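Local coordinates for protein glucanase (Clostridium thermocellum, PDB 5GXX) that probably hydrolyses internal beta-1,4-glucosidic bonds of cellulose as a family 9 endoglucanase of the cellulosome, its catalytic domain joined to a cellulose-binding domain, at residues 486-492 with 565-571; 483-487 with 552-556. The protein carries 1 engineered substitution. One frame throughout, in Å; residues are numbered along the deposited sequence.

Both contacts lie in the beta-sandwich of the cellulose-binding domain and start from the same strand, 481-488. Contact 2 (483-487 with 552-556) is a part of the hydrophobic core, where this strand faces strand 549-557 of the other sheet. Contact 1 (486-492 with 565-571) follows at the end of the strand, where the chain turns into helix 490-494 and binds a calcium ion together with a loop. Their centres are 12 Å apart. Met-487 serves both, and Trp-565 CH2 of contact 1 packs on Ile-556 CG2 of contact 2 at 3.7 Å, so the ring that lies against a calcium-bound water also packs on the core. A second calcium ion lies in the family 9 region.

Contact 1. Residues 486-492 with 565-571; sequences YMDLTEV and WDPTNDF. With CA (calcium ion), chain D.
The Trp-565 ring carries calcium-bound water 2 over one face and meets Met-487 SD at its edge in a Met-aromatic contact (SD to CH2 4.1 Å), while Leu-489 CD2 and Val-492 CG2 approach CZ3 obliquely. The carboxylate of Asp-488 and the amide of Asn-569 are stacked, their planes 19° apart; the Tyr-486 and Phe-571 side chains run side by side, with their rings meeting obliquely (CD2 to CD1 3.8 Å). Together the segments form a calcium site of the beta-sandwich cellulose-binding domain. The ion is bound by the carbonyls Asp-488 O and Asp-566 O, by Asn-569 OD1, Asp-570 OD1 and water 2, and by both oxygens of Glu-491, unequally: OE2 at 2.3 Å, OE1 at 2.8 Å. Asn-569 ND2 donates in its amide plane to Glu-491 OE1 (3.2 Å), and Asp-566 N reaches OE2 from above the carboxylate. Asp-488 does not bind the metal through its side chain; with CG anti to its own N (chi1 -175°), OD1 accepts from Thr-490 N, closing an Asx turn, and also from Thr-490 OG1. Asp-570 OD1, besides binding calcium, accepts from Asp-488 N at 3.0 Å, the N-H coming 60° out of the carboxylate plane.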
loop_
_atom_site.group_PDB
_atom_site.type_symbol
_atom_site.label_atom_id
_atom_site.label_comp_id
_atom_site.label_asym_id
_atom_site.label_seq_id
_atom_site.Cartn_x
_atom_site.Cartn_y
_atom_site.Cartn_z
ATOM N N TYR A 486 29.695 -7.974 -8.981
ATOM C CA TYR A 486 30.825 -8.814 -9.353
ATOM C C TYR A 486 30.976 -10.045 -8.469
ATOM O O TYR A 486 30.858 -9.965 -7.243
ATOM C CB TYR A 486 32.137 -8.024 -9.259
ATOM C CG TYR A 486 32.236 -6.806 -10.138
ATOM C CD1 TYR A 486 32.681 -6.907 -11.455
ATOM C CD2 TYR A 486 31.926 -5.550 -9.637
ATOM C CE1 TYR A 486 32.794 -5.785 -12.268
ATOM C CE2 TYR A 486 32.042 -4.427 -10.443
ATOM C CZ TYR A 486 32.471 -4.553 -11.753
ATOM O OH TYR A 486 32.578 -3.425 -12.537
ATOM N N MET A 487 31.301 -11.157 -9.121
ATOM C CA MET A 487 31.462 -12.455 -8.476
ATOM C C MET A 487 32.766 -13.112 -8.908
ATOM O O MET A 487 33.255 -12.859 -10.009
ATOM C CB MET A 487 30.329 -13.385 -8.912
ATOM C CG MET A 487 28.948 -12.845 -8.638
ATOM S SD MET A 487 27.746 -13.703 -9.671
ATOM C CE MET A 487 27.760 -12.701 -11.164
ATOM N N ASP A 488 33.281 -13.991 -8.052
ATOM C CA ASP A 488 34.372 -14.888 -8.404
ATOM C C ASP A 488 33.746 -16.274 -8.563
ATOM O O ASP A 488 33.164 -16.807 -7.622
ATOM C CB ASP A 488 35.439 -14.875 -7.305
ATOM C CG ASP A 488 36.665 -15.703 -7.654
ATOM O OD1 ASP A 488 36.554 -16.635 -8.471
ATOM O OD2 ASP A 488 37.751 -15.407 -7.108
ATOM N N LEU A 489 33.849 -16.827 -9.766
ATOM C CA LEU A 489 33.219 -18.111 -10.072
ATOM C C LEU A 489 34.211 -19.269 -10.052
ATOM O O LEU A 489 33.924 -20.338 -10.599
ATOM C CB LEU A 489 32.485 -18.041 -11.416
ATOM C CG LEU A 489 31.320 -17.042 -11.532
ATOM C CD1 LEU A 489 30.605 -17.247 -12.859
ATOM C CD2 LEU A 489 30.338 -17.140 -10.378
ATOM N N THR A 490 35.348 -19.074 -9.386
ATOM C CA THR A 490 36.364 -20.125 -9.262
ATOM C C THR A 490 35.783 -21.435 -8.729
ATOM O O THR A 490 36.067 -22.495 -9.285
ATOM C CB THR A 490 37.553 -19.710 -8.368
ATOM O OG1 THR A 490 38.224 -18.596 -8.964
ATOM C CG2 THR A 490 38.571 -20.845 -8.231
ATOM N N GLU A 491 34.985 -21.351 -7.666
ATOM C CA GLU A 491 34.408 -22.538 -7.028
ATOM C C GLU A 491 33.380 -23.264 -7.895
ATOM O O GLU A 491 33.118 -24.454 -7.694
ATOM C CB GLU A 491 33.803 -22.189 -5.664
ATOM C CG GLU A 491 32.457 -21.465 -5.709
ATOM C CD GLU A 491 32.567 -19.955 -5.857
ATOM O OE1 GLU A 491 33.698 -19.425 -5.928
ATOM O OE2 GLU A 491 31.499 -19.304 -5.887
ATOM N N VAL A 492 32.803 -22.546 -8.855
ATOM C CA VAL A 492 31.832 -23.111 -9.782
ATOM C C VAL A 492 32.579 -24.040 -10.730
ATOM O O VAL A 492 32.209 -25.202 -10.900
ATOM C CB VAL A 492 31.110 -22.005 -10.576
ATOM C CG1 VAL A 492 30.178 -22.597 -11.622
ATOM C CG2 VAL A 492 30.348 -21.092 -9.631
ATOM N N TRP A 565 28.383 -23.218 -4.092
ATOM C CA TRP A 565 28.256 -21.760 -4.230
ATOM C C TRP A 565 28.949 -21.052 -3.073
ATOM O O TRP A 565 28.672 -21.348 -1.914
ATOM C CB TRP A 565 26.778 -21.370 -4.296
ATOM C CG TRP A 565 26.547 -19.905 -4.583
ATOM C CD1 TRP A 565 26.071 -18.968 -3.716
ATOM C CD2 TRP A 565 26.771 -19.236 -5.828
ATOM N NE1 TRP A 565 25.997 -17.744 -4.343
ATOM C CE2 TRP A 565 26.423 -17.881 -5.639
ATOM C CE3 TRP A 565 27.256 -19.644 -7.079
ATOM C CZ2 TRP A 565 26.537 -16.928 -6.658
ATOM C CZ3 TRP A 565 27.356 -18.703 -8.096
ATOM C CH2 TRP A 565 27.002 -17.355 -7.875
ATOM N N ASP A 566 29.848 -20.121 -3.386
ATOM C CA ASP A 566 30.595 -19.416 -2.344
ATOM C C ASP A 566 30.589 -17.906 -2.593
ATOM O O ASP A 566 31.380 -17.407 -3.389
ATOM C CB ASP A 566 32.025 -19.962 -2.248
ATOM C CG ASP A 566 32.830 -19.326 -1.124
ATOM O OD1 ASP A 566 32.245 -18.671 -0.236
ATOM O OD2 ASP A 566 34.067 -19.485 -1.132
ATOM N N PRO A 567 29.677 -17.177 -1.928
ATOM C CA PRO A 567 29.636 -15.727 -2.127
ATOM C C PRO A 567 30.780 -14.996 -1.425
ATOM O O PRO A 567 31.047 -13.841 -1.766
ATOM C CB PRO A 567 28.302 -15.331 -1.497
ATOM C CG PRO A 567 28.097 -16.353 -0.402
ATOM C CD PRO A 567 28.623 -17.634 -1.001
ATOM N N THR A 568 31.430 -15.650 -0.462
ATOM C CA THR A 568 32.470 -15.033 0.371
ATOM C C THR A 568 33.738 -14.624 -0.384
ATOM O O THR A 568 34.583 -13.916 0.166
ATOM C CB THR A 568 32.830 -15.885 1.625
ATOM O OG1 THR A 568 33.679 -16.979 1.257
ATOM C CG2 THR A 568 31.587 -16.412 2.329
ATOM N N ASN A 569 33.878 -15.043 -1.638
ATOM C CA ASN A 569 34.986 -14.562 -2.466
ATOM C C ASN A 569 34.534 -13.640 -3.600
ATOM O O ASN A 569 35.305 -13.344 -4.518
ATOM C CB ASN A 569 35.875 -15.714 -2.975
ATOM C CG ASN A 569 35.155 -16.661 -3.931
ATOM O OD1 ASN A 569 34.069 -16.364 -4.442
ATOM N ND2 ASN A 569 35.774 -17.815 -4.188
ATOM N N ASP A 570 33.278 -13.203 -3.530
ATOM C CA ASP A 570 32.695 -12.345 -4.560
ATOM C C ASP A 570 32.923 -10.880 -4.204
ATOM O O ASP A 570 32.637 -10.466 -3.078
ATOM C CB ASP A 570 31.202 -12.620 -4.704
ATOM C CG ASP A 570 30.911 -14.018 -5.227
ATOM O OD1 ASP A 570 31.851 -14.799 -5.543
ATOM O OD2 ASP A 570 29.704 -14.335 -5.318
ATOM N N PHE A 571 33.472 -10.126 -5.154
ATOM C CA PHE A 571 33.841 -8.722 -4.943
ATOM C C PHE A 571 32.681 -7.884 -4.398
ATOM O O PHE A 571 32.847 -7.100 -3.466
ATOM C CB PHE A 571 34.387 -8.117 -6.240
ATOM C CG PHE A 571 34.755 -6.650 -6.138
ATOM C CD1 PHE A 571 33.813 -5.663 -6.393
ATOM C CD2 PHE A 571 36.052 -6.266 -5.810
ATOM C CE1 PHE A 571 34.155 -4.317 -6.314
ATOM C CE2 PHE A 571 36.405 -4.927 -5.723
ATOM C CZ PHE A 571 35.453 -3.950 -5.975
HETATM CA CA CA D . 32.169 -17.107 -5.550
HETATM O O HOH W 1 38.209 -13.023 -6.393
HETATM O O HOH W 2 29.915 -16.905 -6.292
#

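Contact 2. Residues 483-487 with 552-556; sequences YNYYM and LQFRI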
loop_
_atom_site.group_PDB
_atom_site.type_symbol
_atom_site.label_atom_id
_atom_site.label_comp_id
_atom_site.label_asym_id
_atom_site.label_seq_id
_atom_site.Cartn_x
_atom_site.Cartn_y
_atom_site.Cartn_z
ATOM N N TYR A 483 24.508 -0.281 -12.557
ATOM C CA TYR A 483 25.483 -0.712 -11.577
ATOM C C TYR A 483 25.847 -2.171 -11.815
ATOM O O TYR A 483 25.088 -2.919 -12.448
ATOM C CB TYR A 483 24.994 -0.469 -10.143
ATOM C CG TYR A 483 23.740 -1.221 -9.734
ATOM C CD1 TYR A 483 23.821 -2.541 -9.297
ATOM C CD2 TYR A 483 22.490 -0.610 -9.762
ATOM C CE1 TYR A 483 22.697 -3.226 -8.887
ATOM C CE2 TYR A 483 21.348 -1.288 -9.340
ATOM C CZ TYR A 483 21.467 -2.599 -8.916
ATOM O OH TYR A 483 20.348 -3.299 -8.516
ATOM N N ASN A 484 27.002 -2.571 -11.298
ATOM C CA ASN A 484 27.498 -3.928 -11.510
ATOM C C ASN A 484 27.618 -4.723 -10.211
ATOM O O ASN A 484 27.970 -4.167 -9.161
ATOM C CB ASN A 484 28.864 -3.876 -12.198
ATOM C CG ASN A 484 28.815 -3.279 -13.594
ATOM O OD1 ASN A 484 27.757 -3.124 -14.201
ATOM N ND2 ASN A 484 29.995 -2.966 -14.132
ATOM N N TYR A 485 27.297 -6.019 -10.295
ATOM C CA TYR A 485 27.493 -6.950 -9.188
ATOM C C TYR A 485 28.528 -7.994 -9.623
ATOM O O TYR A 485 28.269 -8.788 -10.527
ATOM C CB TYR A 485 26.175 -7.655 -8.798
ATOM C CG TYR A 485 26.334 -8.530 -7.571
ATOM C CD1 TYR A 485 26.718 -9.869 -7.691
ATOM C CD2 TYR A 485 26.116 -8.016 -6.290
ATOM C CE1 TYR A 485 26.899 -10.664 -6.555
ATOM C CE2 TYR A 485 26.281 -8.807 -5.162
ATOM C CZ TYR A 485 26.675 -10.124 -5.301
ATOM O OH TYR A 485 26.829 -10.853 -4.140
ATOM N N TYR A 486 29.695 -7.974 -8.981
ATOM C CA TYR A 486 30.825 -8.814 -9.353
ATOM C C TYR A 486 30.976 -10.045 -8.469
ATOM O O TYR A 486 30.858 -9.965 -7.243
ATOM C CB TYR A 486 32.137 -8.024 -9.259
ATOM C CG TYR A 486 32.236 -6.806 -10.138
ATOM C CD1 TYR A 486 32.681 -6.907 -11.455
ATOM C CD2 TYR A 486 31.926 -5.550 -9.637
ATOM C CE1 TYR A 486 32.794 -5.785 -12.268
ATOM C CE2 TYR A 486 32.042 -4.427 -10.443
ATOM C CZ TYR A 486 32.471 -4.553 -11.753
ATOM O OH TYR A 486 32.578 -3.425 -12.537
ATOM N N MET A 487 31.301 -11.157 -9.121
ATOM C CA MET A 487 31.462 -12.455 -8.476
ATOM C C MET A 487 32.766 -13.112 -8.908
ATOM O O MET A 487 33.255 -12.859 -10.009
ATOM C CB MET A 487 30.329 -13.385 -8.912
ATOM C CG MET A 487 28.948 -12.845 -8.638
ATOM S SD MET A 487 27.746 -13.703 -9.671
ATOM C CE MET A 487 27.760 -12.701 -11.164
ATOM N N LEU A 552 15.540 -3.261 -6.546
ATOM C CA LEU A 552 15.505 -4.537 -7.259
ATOM C C LEU A 552 15.959 -5.637 -6.296
ATOM O O LEU A 552 16.893 -5.434 -5.507
ATOM C CB LEU A 552 16.469 -4.468 -8.452
ATOM C CG LEU A 552 16.547 -5.705 -9.359
ATOM C CD1 LEU A 552 15.255 -5.937 -10.098
ATOM C CD2 LEU A 552 17.675 -5.524 -10.371
ATOM N N GLN A 553 15.308 -6.799 -6.356
ATOM C CA GLN A 553 15.781 -7.984 -5.642
ATOM C C GLN A 553 16.142 -8.986 -6.716
ATOM O O GLN A 553 15.293 -9.393 -7.508
ATOM C CB GLN A 553 14.724 -8.548 -4.685
ATOM C CG GLN A 553 14.495 -7.660 -3.462
ATOM C CD GLN A 553 13.218 -7.971 -2.717
ATOM O OE1 GLN A 553 12.779 -9.121 -2.663
ATOM N NE2 GLN A 553 12.625 -6.943 -2.115
ATOM N N PHE A 554 17.415 -9.353 -6.774
ATOM C CA PHE A 554 17.845 -10.326 -7.768
ATOM C C PHE A 554 18.520 -11.501 -7.091
ATOM O O PHE A 554 19.115 -11.361 -6.018
ATOM C CB PHE A 554 18.729 -9.685 -8.844
ATOM C CG PHE A 554 19.988 -9.037 -8.324
ATOM C CD1 PHE A 554 21.157 -9.767 -8.187
ATOM C CD2 PHE A 554 20.012 -7.682 -8.017
ATOM C CE1 PHE A 554 22.328 -9.172 -7.746
ATOM C CE2 PHE A 554 21.175 -7.073 -7.560
ATOM C CZ PHE A 554 22.338 -7.812 -7.424
ATOM N N ARG A 555 18.374 -12.659 -7.722
ATOM C CA ARG A 555 18.964 -13.895 -7.227
ATOM C C ARG A 555 19.900 -14.464 -8.288
ATOM O O ARG A 555 19.551 -14.499 -9.475
ATOM C CB ARG A 555 17.842 -14.893 -6.914
ATOM C CG ARG A 555 18.313 -16.223 -6.338
ATOM C CD ARG A 555 17.158 -17.213 -6.116
ATOM N NE ARG A 555 16.227 -16.708 -5.113
ATOM C CZ ARG A 555 15.304 -17.444 -4.496
ATOM N NH1 ARG A 555 15.193 -18.736 -4.759
ATOM N NH2 ARG A 555 14.507 -16.882 -3.595
ATOM N N ILE A 556 21.082 -14.894 -7.851
ATOM C CA ILE A 556 22.046 -15.583 -8.707
ATOM C C ILE A 556 22.224 -16.965 -8.084
ATOM O O ILE A 556 22.631 -17.076 -6.933
ATOM C CB ILE A 556 23.363 -14.783 -8.771
ATOM C CG1 ILE A 556 23.091 -13.348 -9.240
ATOM C CG2 ILE A 556 24.384 -15.484 -9.672
ATOM C CD1 ILE A 556 24.153 -12.331 -8.828
#
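The core of a beta-sandwich is built here, by strand 483-487 of one sheet and strand 552-556 of the other. The axes of these two short segments are 11.1 Å apart at closest approach, their N-to-C directions at 27°, and no hydrogen bond joins them. Alternate residues, Tyr-483, Tyr-485 and Met-487 against Leu-552, Phe-554 and Ile-556, send their side chains into the space between the sheets. At the centre is a T-shaped pair: the edge of Phe-554 is turned to a face of Tyr-485, with ring centroids 5.6 Å apart and planes at 75°. Phe-554 CZ comes to 3.9 Å from Tyr-485 CD2, and CE1 stands over the face near its rim. The ring atom next to CZ, Phe-554 CE2, lies at the edge of the Tyr-483 ring, near its plane, 4.0 Å from Tyr-483 OH; the two side chains pass in opposite directions. With chi1 59° Phe-554 CG lies between its backbone N and carbonyl carbon, the rotamer from which the ring meets both tyrosines. Tyr-483 OH also packs on Leu-552 CD2 (3.9 Å). Ile-556 divides its contacts: CD1 meets Tyr-485 CD1 at 3.7 Å, and CG2 approaches Met-487 SD tip to tip at 3.8 Å. Strand 460-469, which pairs with 549-557, contributes Ile-463 against both Tyr-485 and Phe-554, while strand 527-534, one of the two partners of 481-488 in its sheet, brings Ile-532 against Tyr-483 and Leu-552.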